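Local coordinates for protein endo-1,4-b-d-mannanase (Trichoderma reesei, PDB 1QNR) that hydrolyses internal beta-1,4-mannosidic bonds of mannan polysaccharides, as the catalytic domain of a fungal family 5 endo-mannanase, at residues Y277-Q280 with N286-P289; T224-N229 with Q259-A264; W253-I258 with Q291-T296; F42-S47 with W308-A313. One frame throughout, in Å; residues are numbered along the deposited sequence. Where two conformers were deposited one is given.

Interaction 1: residues Y277-Q280 with N286-P289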
loop_
_atom_site.group_PDB
_atom_site.type_symbol
_atom_site.label_atom_id
_atom_site.label_comp_id
_atom_site.label_asym_id
_atom_site.label_seq_id
_atom_site.Cartn_x
_atom_site.Cartn_y
_atom_site.Cartn_z
ATOM N N TYR A 277 2.897 -8.426 -4.792
ATOM C CA TYR A 277 3.092 -9.438 -5.857
ATOM C C TYR A 277 2.616 -10.800 -5.337
ATOM O O TYR A 277 2.676 -11.078 -4.134
ATOM C CB TYR A 277 4.556 -9.526 -6.314
ATOM C CG TYR A 277 5.578 -9.789 -5.239
ATOM C CD1 TYR A 277 5.977 -11.071 -4.815
ATOM C CD2 TYR A 277 6.253 -8.723 -4.590
ATOM C CE1 TYR A 277 6.942 -11.281 -3.854
ATOM C CE2 TYR A 277 7.218 -8.922 -3.625
ATOM C CZ TYR A 277 7.578 -10.202 -3.221
ATOM O OH TYR A 277 8.543 -10.427 -2.236
ATOM N N GLY A 278 2.224 -11.667 -6.280
ATOM C CA GLY A 278 1.899 -13.052 -5.874
ATOM C C GLY A 278 1.729 -13.904 -7.130
ATOM O O GLY A 278 1.328 -13.397 -8.199
ATOM N N ALA A 279 1.914 -15.204 -6.944
ATOM C CA ALA A 279 1.626 -16.237 -7.980
ATOM C C ALA A 279 0.698 -17.252 -7.355
ATOM O O ALA A 279 1.013 -17.794 -6.290
ATOM C CB ALA A 279 2.935 -16.891 -8.433
ATOM N N GLN A 280 -0.428 -17.599 -8.023
ATOM C CA GLN A 280 -1.350 -18.565 -7.385
ATOM C C GLN A 280 -0.774 -19.981 -7.421
ATOM O O GLN A 280 -1.088 -20.750 -6.476
ATOM C CB GLN A 280 -2.709 -18.532 -8.120
ATOM C CG GLN A 280 -3.496 -17.322 -7.609
ATOM C CD GLN A 280 -4.931 -17.220 -8.055
ATOM O OE1 GLN A 280 -5.460 -16.142 -8.375
ATOM N NE2 GLN A 280 -5.617 -18.353 -8.102
ATOM N N ASN A 286 7.883 -19.814 -8.419
ATOM C CA ASN A 286 7.658 -18.682 -9.331
ATOM C C ASN A 286 7.933 -17.283 -8.797
ATOM O O ASN A 286 8.314 -16.434 -9.610
ATOM C CB ASN A 286 6.179 -18.763 -9.815
ATOM C CG ASN A 286 5.997 -20.015 -10.672
ATOM O OD1 ASN A 286 6.855 -20.317 -11.502
ATOM N ND2 ASN A 286 4.913 -20.701 -10.409
ATOM N N GLU A 287 7.903 -17.068 -7.472
ATOM C CA GLU A 287 8.121 -15.727 -6.899
ATOM C C GLU A 287 9.566 -15.505 -6.444
ATOM O O GLU A 287 10.097 -14.369 -6.492
ATOM C CB GLU A 287 7.230 -15.396 -5.661
ATOM C CG GLU A 287 5.746 -15.534 -5.965
ATOM C CD GLU A 287 4.828 -15.229 -4.812
ATOM O OE1 GLU A 287 5.267 -14.560 -3.844
ATOM O OE2 GLU A 287 3.655 -15.699 -4.858
ATOM N N ALA A 288 10.333 -16.593 -6.151
ATOM C CA ALA A 288 11.750 -16.439 -5.763
ATOM C C ALA A 288 12.569 -15.694 -6.810
ATOM O O ALA A 288 13.397 -14.806 -6.496
ATOM C CB ALA A 288 12.335 -17.834 -5.387
ATOM N N PRO A 289 12.459 -15.993 -8.127
ATOM C CA PRO A 289 13.195 -15.233 -9.145
ATOM C C PRO A 289 12.856 -13.733 -9.176
ATOM O O PRO A 289 13.747 -12.886 -9.421
ATOM C CB PRO A 289 12.840 -15.954 -10.464
ATOM C CG PRO A 289 12.392 -17.318 -10.070
ATOM C CD PRO A 289 11.722 -17.164 -8.699
#
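Glu287 OE2 accepts the backbone N-H of Ala279, with N to OE2 at 2.8 Å. The N-H...O angle of 151° shows a moderately bent bond, and the amide reaches the oxygen from above the carboxylate plane, 43° out of it. Both residues are buried, so a carboxylate set here among backbone and ring atoms would probably depend on the Ala279 N-H for part of its stabilisation. The same oxygen lies 3.3 Å from Gly278 CA, so the acid packs on Gly278 CA as well as on the N-H that follows it. Glu287 reaches this point on an extended chain: CG stands beside the backbone N (chi1 -57°), and the bonds beyond it run straight from the helix to the loop. The other oxygen, OE1, comes up to the edge of the Tyr277 ring near its plane, 3.7 Å from CE1. Ring and carboxylate are turned almost perpendicular to each other.

The contact belongs to a TIM-barrel beta-to-alpha connection, in which the chain leaves parallel strand 272-277 and turns into helix 283-295, whose early part sends Glu287 back to the strand exit. The phenol end of Tyr277 points elsewhere, its OH being hydrogen-bonded to Asp303 and to Gln291 NE2. Apolar contact adds to this: Ala279 CB lies 4.0 Å from Glu287 CG and is equally far, at 4.0 Å, from Asn286 CB. The amide of Asn286 turns to Gln281 O within the connection itself. Trp290 of the same helix packs on both Tyr277 and Ala279.

Interaction 2: residues T224-N229 with Q259-A264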
loop_
_atom_site.group_PDB
_atom_site.type_symbol
_atom_site.label_atom_id
_atom_site.label_comp_id
_atom_site.label_asym_id
_atom_site.label_seq_id
_atom_site.Cartn_x
_atom_site.Cartn_y
_atom_site.Cartn_z
ATOM N N THR A 224 -3.640 5.419 -16.249
ATOM C CA THR A 224 -2.367 5.803 -15.562
ATOM C C THR A 224 -1.182 5.743 -16.495
ATOM O O THR A 224 -1.182 4.920 -17.441
ATOM C CB THR A 224 -2.109 4.887 -14.324
ATOM O OG1 THR A 224 -2.010 3.497 -14.734
ATOM C CG2 THR A 224 -3.267 4.963 -13.302
ATOM N N ASP A 225 -0.252 6.704 -16.325
ATOM C CA ASP A 225 1.002 6.775 -17.087
ATOM C C ASP A 225 2.107 6.769 -16.014
ATOM O O ASP A 225 2.261 7.770 -15.297
ATOM C CB ASP A 225 0.982 8.053 -17.948
ATOM C CG ASP A 225 2.228 8.207 -18.815
ATOM O OD1 ASP A 225 3.340 7.900 -18.362
ATOM O OD2 ASP A 225 2.128 8.657 -20.001
ATOM N N PHE A 226 2.793 5.632 -15.877
ATOM C CA PHE A 226 3.777 5.489 -14.786
ATOM C C PHE A 226 4.859 6.538 -14.776
ATOM O O PHE A 226 5.152 7.147 -13.703
ATOM C CB PHE A 226 4.438 4.084 -14.824
ATOM C CG PHE A 226 5.304 3.815 -13.623
ATOM C CD1 PHE A 226 4.695 3.580 -12.384
ATOM C CD2 PHE A 226 6.690 3.760 -13.741
ATOM C CE1 PHE A 226 5.484 3.264 -11.279
ATOM C CE2 PHE A 226 7.474 3.480 -12.593
ATOM C CZ PHE A 226 6.866 3.262 -11.335
ATOM N N ALA A 227 5.459 6.799 -15.957
ATOM C CA ALA A 227 6.513 7.827 -16.017
ATOM C C ALA A 227 6.020 9.235 -15.689
ATOM O O ALA A 227 6.725 10.011 -14.993
ATOM C CB ALA A 227 7.239 7.770 -17.360
ATOM N N LYS A 228 4.818 9.592 -16.123
ATOM C CA LYS A 228 4.242 10.899 -15.804
ATOM C C LYS A 228 3.973 11.016 -14.287
ATOM O O LYS A 228 4.224 12.038 -13.634
ATOM C CB LYS A 228 2.933 11.202 -16.562
ATOM C CG LYS A 228 3.244 11.558 -18.040
ATOM C CD LYS A 228 1.956 12.029 -18.726
ATOM C CE LYS A 228 2.326 12.385 -20.183
ATOM N NZ LYS A 228 1.148 13.036 -20.864
ATOM N N ASN A 229 3.462 9.934 -13.658
ATOM C CA ASN A 229 3.133 9.993 -12.254
ATOM C C ASN A 229 4.395 10.126 -11.388
ATOM O O ASN A 229 4.380 10.946 -10.412
ATOM C CB ASN A 229 2.316 8.769 -11.801
ATOM C CG ASN A 229 0.939 8.690 -12.399
ATOM O OD1 ASN A 229 0.314 9.718 -12.735
ATOM N ND2 ASN A 229 0.335 7.468 -12.532
ATOM N N GLN A 259 12.196 -4.868 -14.060
ATOM C CA GLN A 259 13.309 -4.106 -14.642
ATOM C C GLN A 259 12.829 -2.785 -15.296
ATOM O O GLN A 259 13.508 -1.758 -15.129
ATOM C CB GLN A 259 14.024 -4.979 -15.711
ATOM C CG GLN A 259 14.717 -6.187 -15.069
ATOM C CD GLN A 259 15.223 -7.204 -16.094
ATOM O OE1 GLN A 259 14.640 -7.406 -17.141
ATOM N NE2 GLN A 259 16.344 -7.814 -15.696
ATOM N N THR A 260 11.726 -2.805 -16.065
ATOM C CA THR A 260 11.284 -1.563 -16.709
ATOM C C THR A 260 10.824 -0.511 -15.701
ATOM O O THR A 260 11.078 0.694 -15.887
ATOM C CB THR A 260 10.164 -1.782 -17.732
ATOM O OG1 THR A 260 9.070 -2.509 -17.150
ATOM C CG2 THR A 260 10.649 -2.604 -18.959
ATOM N N HIS A 261 10.147 -0.933 -14.626
ATOM C CA HIS A 261 9.699 0.046 -13.619
ATOM C C HIS A 261 10.903 0.601 -12.824
ATOM O O HIS A 261 10.936 1.819 -12.600
ATOM C CB HIS A 261 8.639 -0.608 -12.702
ATOM C CG HIS A 261 7.320 -0.678 -13.391
ATOM N ND1 HIS A 261 7.021 -1.722 -14.282
ATOM C CD2 HIS A 261 6.233 0.149 -13.409
ATOM C CE1 HIS A 261 5.792 -1.480 -14.795
ATOM N NE2 HIS A 261 5.278 -0.383 -14.287
ATOM N N ALA A 262 11.860 -0.262 -12.440
ATOM C CA ALA A 262 13.054 0.210 -11.768
ATOM C C ALA A 262 13.762 1.294 -12.564
ATOM O O ALA A 262 14.210 2.316 -12.017
ATOM C CB ALA A 262 14.065 -0.864 -11.449
ATOM N N ALA A 263 13.884 1.012 -13.874
ATOM C CA ALA A 263 14.599 2.009 -14.729
ATOM C C ALA A 263 13.858 3.294 -14.843
ATOM O O ALA A 263 14.474 4.370 -14.916
ATOM C CB ALA A 263 14.845 1.425 -16.136
ATOM N N ALA A 264 12.502 3.331 -14.877
ATOM C CA ALA A 264 11.722 4.556 -14.915
ATOM C C ALA A 264 11.800 5.356 -13.590
ATOM O O ALA A 264 11.955 6.608 -13.617
ATOM C CB ALA A 264 10.247 4.198 -15.244
#
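Phe226 spreads one face of its ring under the edge of His261, whose CD2 stands 3.5 Å above the phenyl plane and over its centre. The evidence for a T-shaped (edge-to-face) pair is consistent: the centroids are 4.6 Å apart, the planes meet at 68°, and the closest atoms are Phe226 CE2 and His261 CD2 at 3.6 Å. At the rim of the phenyl ring, near its plane, Ala264 CB sits 3.9 Å from Phe226 CD2, one helical turn on from His261. Phe226 reaches both because its CG lies opposite the backbone N (chi1 -172°), which sends the ring from helix 226-230 toward helix 253-267. The start of the short helix is held by Asp225, its N-cap, whose OD1 accepts from Lys228 N at 3.2 Å. Replacing Phe226 with an alanine would remove the ring face and is likely to open a gap beside His261 and Ala264. The imidazole is also stacked on Phe240, while its ND1 bonds to Trp257 O and its NE2 to Gly206 O. With a carbonyl oxygen at each nitrogen, the ring may tend to carry both protons, and the C-H edge offered to Phe226 would then probably be more strongly polarised.

Interaction 3: residues W253-I258 with Q291-T296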
loop_
_atom_site.group_PDB
_atom_site.type_symbol
_atom_site.label_atom_id
_atom_site.label_comp_id
_atom_site.label_asym_id
_atom_site.label_seq_id
_atom_site.Cartn_x
_atom_site.Cartn_y
_atom_site.Cartn_z
ATOM N N TRP A 253 7.515 -13.361 -17.263
ATOM C CA TRP A 253 7.313 -11.986 -17.756
ATOM C C TRP A 253 7.470 -10.969 -16.615
ATOM O O TRP A 253 7.741 -9.799 -16.812
ATOM C CB TRP A 253 5.915 -11.894 -18.391
ATOM C CG TRP A 253 5.370 -10.544 -18.787
ATOM C CD1 TRP A 253 5.448 -9.988 -20.036
ATOM C CD2 TRP A 253 4.620 -9.581 -17.973
ATOM N NE1 TRP A 253 4.818 -8.768 -20.047
ATOM C CE2 TRP A 253 4.309 -8.483 -18.791
ATOM C CE3 TRP A 253 4.228 -9.608 -16.622
ATOM C CZ2 TRP A 253 3.610 -7.371 -18.319
ATOM C CZ3 TRP A 253 3.497 -8.502 -16.142
ATOM C CH2 TRP A 253 3.213 -7.411 -16.987
ATOM N N GLY A 254 7.283 -11.386 -15.358
ATOM C CA GLY A 254 7.406 -10.485 -14.204
ATOM C C GLY A 254 8.796 -9.918 -14.025
ATOM O O GLY A 254 8.914 -8.803 -13.484
ATOM N N ASN A 255 9.843 -10.632 -14.471
ATOM C CA ASN A 255 11.201 -10.087 -14.314
ATOM C C ASN A 255 11.363 -8.815 -15.140
ATOM O O ASN A 255 11.926 -7.818 -14.649
ATOM C CB ASN A 255 12.266 -11.151 -14.720
ATOM C CG ASN A 255 12.131 -12.316 -13.749
ATOM O OD1 ASN A 255 12.431 -12.250 -12.539
ATOM N ND2 ASN A 255 11.587 -13.474 -14.202
ATOM N N GLY A 256 10.898 -8.814 -16.411
ATOM C CA GLY A 256 10.981 -7.602 -17.233
ATOM C C GLY A 256 10.115 -6.461 -16.678
ATOM O O GLY A 256 10.443 -5.278 -16.806
ATOM N N TRP A 257 8.919 -6.808 -16.118
ATOM C CA TRP A 257 8.076 -5.800 -15.455
ATOM C C TRP A 257 8.824 -5.081 -14.307
ATOM O O TRP A 257 8.755 -3.830 -14.209
ATOM C CB TRP A 257 6.809 -6.490 -14.925
ATOM C CG TRP A 257 5.770 -5.607 -14.296
ATOM C CD1 TRP A 257 5.469 -5.511 -12.955
ATOM C CD2 TRP A 257 4.828 -4.736 -14.954
ATOM N NE1 TRP A 257 4.444 -4.608 -12.722
ATOM C CE2 TRP A 257 4.021 -4.147 -13.971
ATOM C CE3 TRP A 257 4.584 -4.404 -16.305
ATOM C CZ2 TRP A 257 2.959 -3.283 -14.271
ATOM C CZ3 TRP A 257 3.565 -3.511 -16.611
ATOM C CH2 TRP A 257 2.762 -2.967 -15.600
ATOM N N ILE A 258 9.548 -5.849 -13.476
ATOM C CA ILE A 258 10.359 -5.192 -12.427
ATOM C C ILE A 258 11.436 -4.319 -13.062
ATOM O O ILE A 258 11.669 -3.182 -12.617
ATOM C CB ILE A 258 11.010 -6.322 -11.553
ATOM C CG1 ILE A 258 9.912 -7.103 -10.789
ATOM C CG2 ILE A 258 12.026 -5.701 -10.592
ATOM C CD1 ILE A 258 10.452 -8.475 -10.292
ATOM N N GLN A 291 12.019 -11.900 -6.510
ATOM C CA GLN A 291 12.700 -11.280 -5.346
ATOM C C GLN A 291 14.175 -11.108 -5.706
ATOM O O GLN A 291 14.702 -10.026 -5.397
ATOM C CB GLN A 291 12.572 -12.255 -4.143
ATOM C CG GLN A 291 11.124 -12.405 -3.680
ATOM C CD GLN A 291 11.037 -13.246 -2.409
ATOM O OE1 GLN A 291 11.812 -14.252 -2.263
ATOM N NE2 GLN A 291 10.087 -12.884 -1.555
ATOM N N THR A 292 14.805 -12.087 -6.403
ATOM C CA THR A 292 16.210 -11.859 -6.778
ATOM C C THR A 292 16.359 -10.749 -7.804
ATOM O O THR A 292 17.302 -9.909 -7.694
ATOM C CB THR A 292 16.768 -13.186 -7.371
ATOM O OG1 THR A 292 16.811 -14.141 -6.295
ATOM C CG2 THR A 292 18.176 -12.990 -7.951
ATOM N N THR A 293 15.483 -10.658 -8.797
ATOM C CA THR A 293 15.540 -9.543 -9.744
ATOM C C THR A 293 15.434 -8.204 -9.027
ATOM O O THR A 293 16.211 -7.258 -9.284
ATOM C CB THR A 293 14.479 -9.746 -10.836
ATOM O OG1 THR A 293 14.703 -10.982 -11.560
ATOM C CG2 THR A 293 14.403 -8.589 -11.828
ATOM N N SER A 294 14.443 -8.068 -8.122
ATOM C CA SER A 294 14.252 -6.772 -7.424
ATOM C C SER A 294 15.460 -6.416 -6.592
ATOM O O SER A 294 15.987 -5.283 -6.704
ATOM C CB SER A 294 12.960 -6.927 -6.558
ATOM O OG SER A 294 12.674 -5.642 -5.965
ATOM N N LEU A 295 16.071 -7.384 -5.847
ATOM C CA LEU A 295 17.219 -7.084 -5.005
ATOM C C LEU A 295 18.426 -6.671 -5.856
ATOM O O LEU A 295 19.268 -5.900 -5.331
ATOM C CB LEU A 295 17.539 -8.392 -4.199
ATOM C CG LEU A 295 18.789 -8.335 -3.306
ATOM C CD1 LEU A 295 18.757 -7.189 -2.313
ATOM C CD2 LEU A 295 18.853 -9.663 -2.489
ATOM N N THR A 296 18.589 -7.197 -7.048
ATOM C CA THR A 296 19.779 -6.915 -7.876
ATOM C C THR A 296 19.544 -5.942 -9.042
ATOM O O THR A 296 20.435 -5.815 -9.912
ATOM C CB THR A 296 20.300 -8.251 -8.489
ATOM O OG1 THR A 296 19.342 -8.867 -9.358
ATOM C CG2 THR A 296 20.751 -9.226 -7.382
#
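The flat amide of Asn255 meets Thr293 through its oxygen, OD1 lying 2.8 Å from Thr293 OG1, while its ND2 is turned to Thr252 O. On the other side of helix 253-267, two tryptophans lie against each other: Trp253 CH2 lies over a face of Trp257, offset toward the rim, and Trp257 CB over a face of Trp253. Asn255 and Thr293 cross at about a right angle. Their hydrogen bond is not settled, since Pro289 O is a second acceptor within reach of the single hydroxyl proton. Thr293 OG1 stands beside its own backbone N (chi1 -60°), and this leaves CG2 on the branch directed at Ile258, 3.9 Å from Ile258 CG2. That isoleucine methyl also rests on Ser294, 4.0 Å from its CA. Ser294 OG is engaged by Tyr20 OH. At the end of the second helix, Thr296 OG1 binds Thr292 O at 2.8 Å, reaching it from the face opposite Thr296 N. The axes of 253-258 and 291-295 come within 9.5 Å and cross at -19°. Such near-parallel packing, with Ile258 facing inward onto Phe240 of strand 238-242, is what a TIM barrel shows between consecutive outer helices.

Interaction 4: residues F42-S47 with W308-A313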
loop_
_atom_site.group_PDB
_atom_site.type_symbol
_atom_site.label_atom_id
_atom_site.label_comp_id
_atom_site.label_asym_id
_atom_site.label_seq_id
_atom_site.Cartn_x
_atom_site.Cartn_y
_atom_site.Cartn_z
ATOM N N PHE A 42 2.688 -8.680 14.837
ATOM C CA PHE A 42 3.865 -7.805 14.645
ATOM C C PHE A 42 5.109 -8.394 15.282
ATOM O O PHE A 42 6.240 -8.172 14.733
ATOM C CB PHE A 42 3.542 -6.379 15.144
ATOM C CG PHE A 42 2.763 -5.543 14.168
ATOM C CD1 PHE A 42 2.180 -6.024 12.993
ATOM C CD2 PHE A 42 2.664 -4.169 14.426
ATOM C CE1 PHE A 42 1.518 -5.166 12.072
ATOM C CE2 PHE A 42 2.006 -3.337 13.547
ATOM C CZ PHE A 42 1.426 -3.828 12.364
ATOM N N SER A 43 4.996 -9.165 16.367
ATOM C CA SER A 43 6.195 -9.858 16.892
ATOM C C SER A 43 6.770 -10.786 15.842
ATOM O O SER A 43 7.978 -10.857 15.550
ATOM C CB SER A 43 5.839 -10.607 18.223
ATOM O OG SER A 43 7.031 -11.298 18.716
ATOM N N HIS A 44 5.936 -11.563 15.122
ATOM C CA HIS A 44 6.385 -12.526 14.096
ATOM C C HIS A 44 6.984 -11.847 12.864
ATOM O O HIS A 44 8.002 -12.291 12.308
ATOM C CB HIS A 44 5.166 -13.376 13.667
ATOM C CG HIS A 44 4.560 -14.158 14.780
ATOM N ND1 HIS A 44 3.278 -14.653 14.651
ATOM C CD2 HIS A 44 4.986 -14.572 16.020
ATOM C CE1 HIS A 44 2.902 -15.295 15.758
ATOM N NE2 HIS A 44 3.927 -15.267 16.616
ATOM N N ILE A 45 6.330 -10.733 12.421
ATOM C CA ILE A 45 6.913 -9.989 11.264
ATOM C C ILE A 45 8.279 -9.396 11.644
ATOM O O ILE A 45 9.240 -9.535 10.863
ATOM C CB ILE A 45 5.909 -8.860 10.866
ATOM C CG1 ILE A 45 4.668 -9.485 10.253
ATOM C CG2 ILE A 45 6.533 -7.835 9.904
ATOM C CD1 ILE A 45 3.530 -8.468 9.967
ATOM N N SER A 46 8.421 -8.802 12.835
ATOM C CA SER A 46 9.702 -8.227 13.244
ATOM C C SER A 46 10.775 -9.303 13.449
ATOM O O SER A 46 11.917 -9.136 12.969
ATOM C CB SER A 46 9.483 -7.352 14.449
ATOM O OG SER A 46 10.748 -6.937 15.022
ATOM N N SER A 47 10.433 -10.417 14.128
ATOM C CA SER A 47 11.487 -11.460 14.314
ATOM C C SER A 47 11.889 -12.155 13.026
ATOM O O SER A 47 13.000 -12.722 12.853
ATOM C CB SER A 47 11.038 -12.452 15.400
ATOM O OG SER A 47 9.977 -13.220 14.954
ATOM N N TRP A 308 0.891 -11.408 4.186
ATOM C CA TRP A 308 1.074 -12.154 5.433
ATOM C C TRP A 308 -0.173 -12.908 5.880
ATOM O O TRP A 308 -1.277 -12.351 5.789
ATOM C CB TRP A 308 1.431 -11.088 6.544
ATOM C CG TRP A 308 2.008 -11.668 7.832
ATOM C CD1 TRP A 308 1.352 -11.974 8.971
ATOM C CD2 TRP A 308 3.375 -12.107 7.971
ATOM N NE1 TRP A 308 2.269 -12.510 9.905
ATOM C CE2 TRP A 308 3.515 -12.648 9.270
ATOM C CE3 TRP A 308 4.508 -12.030 7.114
ATOM C CZ2 TRP A 308 4.743 -13.138 9.784
ATOM C CZ3 TRP A 308 5.730 -12.525 7.626
ATOM C CH2 TRP A 308 5.822 -13.087 8.952
ATOM N N GLY A 309 0.023 -14.143 6.371
ATOM C CA GLY A 309 -1.065 -14.883 7.072
ATOM C C GLY A 309 -0.542 -15.285 8.464
ATOM O O GLY A 309 0.655 -15.551 8.587
ATOM N N ASP A 310 -1.454 -15.204 9.438
ATOM C CA ASP A 310 -0.992 -15.600 10.796
ATOM C C ASP A 310 -2.173 -16.173 11.579
ATOM O O ASP A 310 -3.325 -16.248 11.083
ATOM C CB ASP A 310 -0.408 -14.350 11.524
ATOM C CG ASP A 310 0.793 -14.723 12.396
ATOM O OD1 ASP A 310 0.807 -15.814 13.055
ATOM O OD2 ASP A 310 1.742 -13.877 12.461
ATOM N N THR A 311 -1.907 -16.678 12.784
ATOM C CA THR A 311 -2.933 -17.258 13.638
ATOM C C THR A 311 -2.789 -16.750 15.058
ATOM O O THR A 311 -1.701 -16.164 15.409
ATOM C CB THR A 311 -2.853 -18.818 13.638
ATOM O OG1 THR A 311 -1.646 -19.257 14.298
ATOM C CG2 THR A 311 -2.922 -19.383 12.225
ATOM N N PHE A 312 -3.844 -16.820 15.867
ATOM C CA PHE A 312 -3.912 -16.084 17.138
ATOM C C PHE A 312 -3.980 -17.026 18.347
ATOM O O PHE A 312 -4.192 -18.239 18.231
ATOM C CB PHE A 312 -5.156 -15.180 17.068
ATOM C CG PHE A 312 -5.196 -14.310 15.823
ATOM C CD1 PHE A 312 -4.058 -13.537 15.439
ATOM C CD2 PHE A 312 -6.340 -14.244 15.051
ATOM C CE1 PHE A 312 -4.114 -12.772 14.259
ATOM C CE2 PHE A 312 -6.366 -13.428 13.911
ATOM C CZ PHE A 312 -5.236 -12.725 13.471
ATOM N N ALA A 313 -3.787 -16.452 19.564
ATOM C CA ALA A 313 -3.772 -17.275 20.782
ATOM C C ALA A 313 -5.001 -18.152 20.967
ATOM O O ALA A 313 -4.878 -19.234 21.624
ATOM C CB ALA A 313 -3.579 -16.379 22.028
#
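Where the TIM barrel closes, strand 300-309 lies parallel to strand 21-25, and Trp308 at its end and Asp310 just beyond it meet helix 35-47. Asp310 OD2 receives two side-chain donors. His44 ND1 is 2.8 Å away in a nearly straight bond (165°) lying in the imidazole plane, and OD2 receives it on its syn lone pair. Trp308 NE1, 2.9 Å from OD2, comes from the anti side, in the plane of its own indole but tilted out of that of the carboxylate. The other oxygen, OD1, uses its anti lone pair to accept from Thr311 N at 2.9 Å. Three donors thus fix the rotation of the group, consistent with a first torsion well away from a staggered value (chi1 -144°). An alanine in place of Asp310 would remove the shared carboxylate and is likely to leave His44 ND1 and Trp308 NE1 without their acceptor, the imidazole being freer to turn.

Apolar contact backs this polar group. Ile45 CG1 lies over the centre of the six-membered ring of Trp308, 3.6 Å from its centroid and 14° off the normal, a CH-pi contact; its closest ring atom is CE2, with CG1 to CE2 at 3.5 Å. At the indole edge, His44 CB is 3.9 Å from Trp308 CZ2. The His44 ring is stacked on Tyr327, and the residue touches an N-acetylglucosamine of a glycan attached to the protein. With an aspartate accepting at ND1, the imidazole would probably have a raised proton affinity, and with three N-H donors around it the buried carboxylate is likely to stay ionised.

All four contacts lie on the outer layer or strand exits of one TIM barrel. Interactions 1 and 3 share helix 283-295, have centres 10 Å apart and touch each other. Interactions 2 and 3 share helix 253-267, with centres 14 Å apart and a packing contact between Gln259 and Thr293. Along the chain, interaction 2 closes before interaction 1 opens, the segments of 2 and 3 alternate, and interaction 4, pairing 42-47 with 308-313, spans the other three. It stands about 33 Å from interaction 2 between centres, on the opposite side of the chain's centre. Neighbouring helices are thus joined in succession, while interaction 4 joins the chain's early and late parts.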